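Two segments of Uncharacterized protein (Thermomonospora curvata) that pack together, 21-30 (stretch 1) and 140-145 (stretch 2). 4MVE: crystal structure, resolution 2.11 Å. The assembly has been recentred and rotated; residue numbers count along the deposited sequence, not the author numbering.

Stretch 1 21-30: DRATVEELYD
Stretch 2, residues 140-145: PDILYF

A single tyrosine, Tyr144, projects from a short strand onto one side of a helix, where it is held by an apolar patch and by one hydrogen bond to a glutamate that also pairs with an arginine one turn earlier. The helix spans Arg22 to about Tyr29, with phi from -46° to -73° and psi from -39° to -52°, and the strand runs from Leu143 through Phe145 and onward, with phi/psi of -114/150, -113/145 and -142/174. Their axes approach to 8.7 Å, and the N-to-C directions make an angle of 72°, so the strand passes steeply across the helix. The nearest CA atoms across the stretches are those of Arg22 and Leu143, 6.8 Å apart. The two stretches together bury 359 Å², of which Tyr144 supplies 133 Å² and Arg22 85 Å².

Asp21 (phi/psi -59/141, chi1 65°, p) caps the helix: its OD2 accepts from Thr24 N at 3.1 Å and from Thr24 OG1 at 2.6 Å, with Thr24 in the m rotamer. Regular i to i+4 bonds follow, from Val25 N to Asp21 O at 3.1 Å through Glu26 N to Arg22 O at 3.0 Å and Tyr29 N to Val25 O at 2.7 Å, up to Asp30 N to Glu26 O at 3.0 Å.

Tyr144 (chi1 -61°, m; chi2 -84°) points its CA-to-CB bond toward the helix, and Val25 (chi1 178°, t) and Tyr29 (chi1 -179°, t; chi2 -93°) point theirs toward stretch 2. Val25 CG1 packs 3.6 Å from Tyr144 CG, near the base of the ring. Farther along it, Tyr144 CE1 lies over one face of the Tyr29 ring, 3.8 Å from Tyr29 CG; the ring centroids are 5.3 Å apart and the planes meet obliquely at 56°. The backbone comes close as well, since Glu26 N lies over one face of the Tyr144 ring and Arg22 O is 3.9 Å from Tyr144 CE2.

At the far end of the ring, Tyr144 OH donates to Glu26 OE1 at 2.5 Å, a short bond. Glu26 (chi1 175°, t; chi2 152°, t; chi3 -73°) extends to reach it, and the same oxygen forms a salt bridge with Arg22 NH1 at 3.0 Å. A weak hydrogen bond from Arg22 NH2 to Glu26 OE2, 3.3 Å long, completes the pairing. OE1 thus links the helix's own ion pair to the strand.

Arg22 (chi1 -164°, t; chi2 -156°, t; chi3 76°, p; chi4 85°) has its CA-to-CB bond sideways to the second stretch, but the end of the side chain comes nearer to it. Asp141 CB lies over one face of the guanidinium and is 3.8 Å from Arg22 CD, while Ile142 O sits at the edge, 3.5 Å from Arg22 NH1. Beyond this packing, the carboxylate of Asp141 (phi/psi -131/152, chi1 -39°, m) offers only proximity of charge: its OD1 is 4.6 Å from Arg22 NE and well out of the guanidinium plane, so no N-H points at it.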

# COMPACT_ATOMS: atom_id res chain seq x y z
N ASP A 21 -3.09 -13.33 -7.77
CA ASP A 21 -1.96 -13.27 -8.71
C ASP A 21 -1.83 -11.87 -9.33
O ASP A 21 -2.83 -11.19 -9.59
CB ASP A 21 -2.08 -14.35 -9.79
CG ASP A 21 -3.27 -14.19 -10.70
OD1 ASP A 21 -4.34 -14.79 -10.41
OD2 ASP A 21 -3.14 -13.49 -11.73
N ARG A 22 -0.58 -11.44 -9.50
CA ARG A 22 -0.16 -10.11 -9.95
C ARG A 22 -0.95 -9.60 -11.17
O ARG A 22 -1.46 -8.48 -11.13
CB ARG A 22 1.36 -10.12 -10.27
CG ARG A 22 1.96 -8.72 -10.36
CD ARG A 22 3.23 -8.72 -11.21
NE ARG A 22 2.89 -8.81 -12.63
CZ ARG A 22 2.59 -7.76 -13.40
NH1 ARG A 22 2.63 -6.52 -12.89
NH2 ARG A 22 2.26 -7.93 -14.67
N ALA A 23 -1.02 -10.42 -12.25
CA ALA A 23 -1.72 -10.11 -13.51
C ALA A 23 -3.21 -9.80 -13.27
O ALA A 23 -3.72 -8.84 -13.83
CB ALA A 23 -1.58 -11.27 -14.51
N THR A 24 -3.89 -10.55 -12.41
CA THR A 24 -5.31 -10.31 -12.12
C THR A 24 -5.50 -8.99 -11.30
O THR A 24 -6.47 -8.25 -11.55
CB THR A 24 -5.91 -11.52 -11.40
OG1 THR A 24 -5.63 -12.70 -12.17
CG2 THR A 24 -7.41 -11.37 -11.15
N VAL A 25 -4.61 -8.71 -10.33
CA VAL A 25 -4.74 -7.49 -9.53
C VAL A 25 -4.51 -6.26 -10.43
O VAL A 25 -5.26 -5.28 -10.34
CB VAL A 25 -3.83 -7.43 -8.26
CG1 VAL A 25 -4.03 -6.09 -7.53
CG2 VAL A 25 -4.14 -8.59 -7.31
N GLU A 26 -3.49 -6.33 -11.29
CA GLU A 26 -3.13 -5.28 -12.21
C GLU A 26 -4.30 -4.93 -13.12
O GLU A 26 -4.56 -3.74 -13.33
CB GLU A 26 -1.91 -5.69 -13.03
CG GLU A 26 -1.53 -4.70 -14.12
CD GLU A 26 -0.05 -4.73 -14.42
OE1 GLU A 26 0.74 -4.25 -13.57
OE2 GLU A 26 0.33 -5.35 -15.44
N GLU A 27 -5.01 -5.95 -13.67
CA GLU A 27 -6.18 -5.72 -14.54
C GLU A 27 -7.24 -4.94 -13.76
O GLU A 27 -7.82 -3.98 -14.27
CB GLU A 27 -6.80 -7.04 -15.06
CG GLU A 27 -5.98 -7.78 -16.11
CD GLU A 27 -6.19 -9.29 -16.19
OE1 GLU A 27 -7.12 -9.81 -15.54
OE2 GLU A 27 -5.40 -9.95 -16.91
N LEU A 28 -7.46 -5.32 -12.51
CA LEU A 28 -8.46 -4.67 -11.69
C LEU A 28 -7.99 -3.26 -11.24
O LEU A 28 -8.78 -2.31 -11.31
CB LEU A 28 -8.83 -5.56 -10.49
CG LEU A 28 -9.62 -6.86 -10.86
CD1 LEU A 28 -9.62 -7.87 -9.70
CD2 LEU A 28 -11.07 -6.56 -11.24
N TYR A 29 -6.71 -3.11 -10.88
CA TYR A 29 -6.12 -1.85 -10.49
C TYR A 29 -6.25 -0.78 -11.58
O TYR A 29 -6.62 0.36 -11.27
CB TYR A 29 -4.66 -2.08 -10.13
CG TYR A 29 -3.90 -0.85 -9.67
CD1 TYR A 29 -3.18 -0.07 -10.57
CD2 TYR A 29 -3.83 -0.52 -8.31
CE1 TYR A 29 -2.46 1.04 -10.14
CE2 TYR A 29 -3.06 0.56 -7.87
CZ TYR A 29 -2.40 1.35 -8.80
OH TYR A 29 -1.66 2.42 -8.36
N ASP A 30 -5.93 -1.13 -12.83
CA ASP A 30 -5.97 -0.20 -13.97
C ASP A 30 -7.37 0.41 -14.21
O ASP A 30 -7.46 1.43 -14.87
CB ASP A 30 -5.46 -0.87 -15.25
CG ASP A 30 -3.95 -1.14 -15.24
OD1 ASP A 30 -3.23 -0.54 -14.39
OD2 ASP A 30 -3.49 -1.92 -16.10
N PRO A 140 11.46 -6.07 -11.73
CA PRO A 140 10.99 -6.26 -13.11
C PRO A 140 9.52 -5.89 -13.25
O PRO A 140 9.13 -5.36 -14.29
CB PRO A 140 11.24 -7.75 -13.39
CG PRO A 140 11.35 -8.39 -12.05
CD PRO A 140 11.90 -7.35 -11.12
N ASP A 141 8.73 -6.11 -12.17
CA ASP A 141 7.30 -5.85 -12.19
C ASP A 141 6.83 -5.03 -11.01
O ASP A 141 7.37 -5.13 -9.90
CB ASP A 141 6.53 -7.19 -12.18
CG ASP A 141 7.15 -8.30 -13.02
OD1 ASP A 141 7.12 -8.18 -14.26
OD2 ASP A 141 7.69 -9.28 -12.43
N ILE A 142 5.73 -4.28 -11.22
CA ILE A 142 5.01 -3.57 -10.16
C ILE A 142 4.39 -4.64 -9.22
O ILE A 142 3.83 -5.59 -9.73
CB ILE A 142 3.91 -2.67 -10.81
CG1 ILE A 142 4.49 -1.56 -11.76
CG2 ILE A 142 2.90 -2.13 -9.75
CD1 ILE A 142 5.46 -0.53 -11.18
N LEU A 143 4.49 -4.50 -7.89
CA LEU A 143 3.87 -5.47 -6.98
C LEU A 143 2.72 -4.77 -6.19
O LEU A 143 2.75 -3.57 -5.95
CB LEU A 143 4.93 -6.16 -6.08
CG LEU A 143 6.10 -6.87 -6.86
CD1 LEU A 143 7.27 -7.22 -5.94
CD2 LEU A 143 5.63 -8.13 -7.61
N TYR A 144 1.70 -5.52 -5.82
CA TYR A 144 0.52 -4.94 -5.23
C TYR A 144 0.31 -5.32 -3.78
O TYR A 144 0.55 -6.45 -3.39
CB TYR A 144 -0.73 -5.34 -6.06
CG TYR A 144 -0.63 -4.84 -7.48
CD1 TYR A 144 -1.02 -3.54 -7.81
CD2 TYR A 144 -0.11 -5.64 -8.49
CE1 TYR A 144 -0.89 -3.06 -9.12
CE2 TYR A 144 0.07 -5.15 -9.78
CZ TYR A 144 -0.33 -3.87 -10.09
OH TYR A 144 -0.13 -3.39 -11.37
N PHE A 145 -0.23 -4.37 -3.01
CA PHE A 145 -0.60 -4.61 -1.63
C PHE A 145 -1.92 -3.85 -1.34
O PHE A 145 -2.39 -3.10 -2.20
CB PHE A 145 0.55 -4.21 -0.66
CG PHE A 145 0.85 -2.73 -0.63
CD1 PHE A 145 1.79 -2.18 -1.52
CD2 PHE A 145 0.21 -1.89 0.28
CE1 PHE A 145 2.06 -0.80 -1.51
CE2 PHE A 145 0.47 -0.51 0.28
CZ PHE A 145 1.40 0.02 -0.60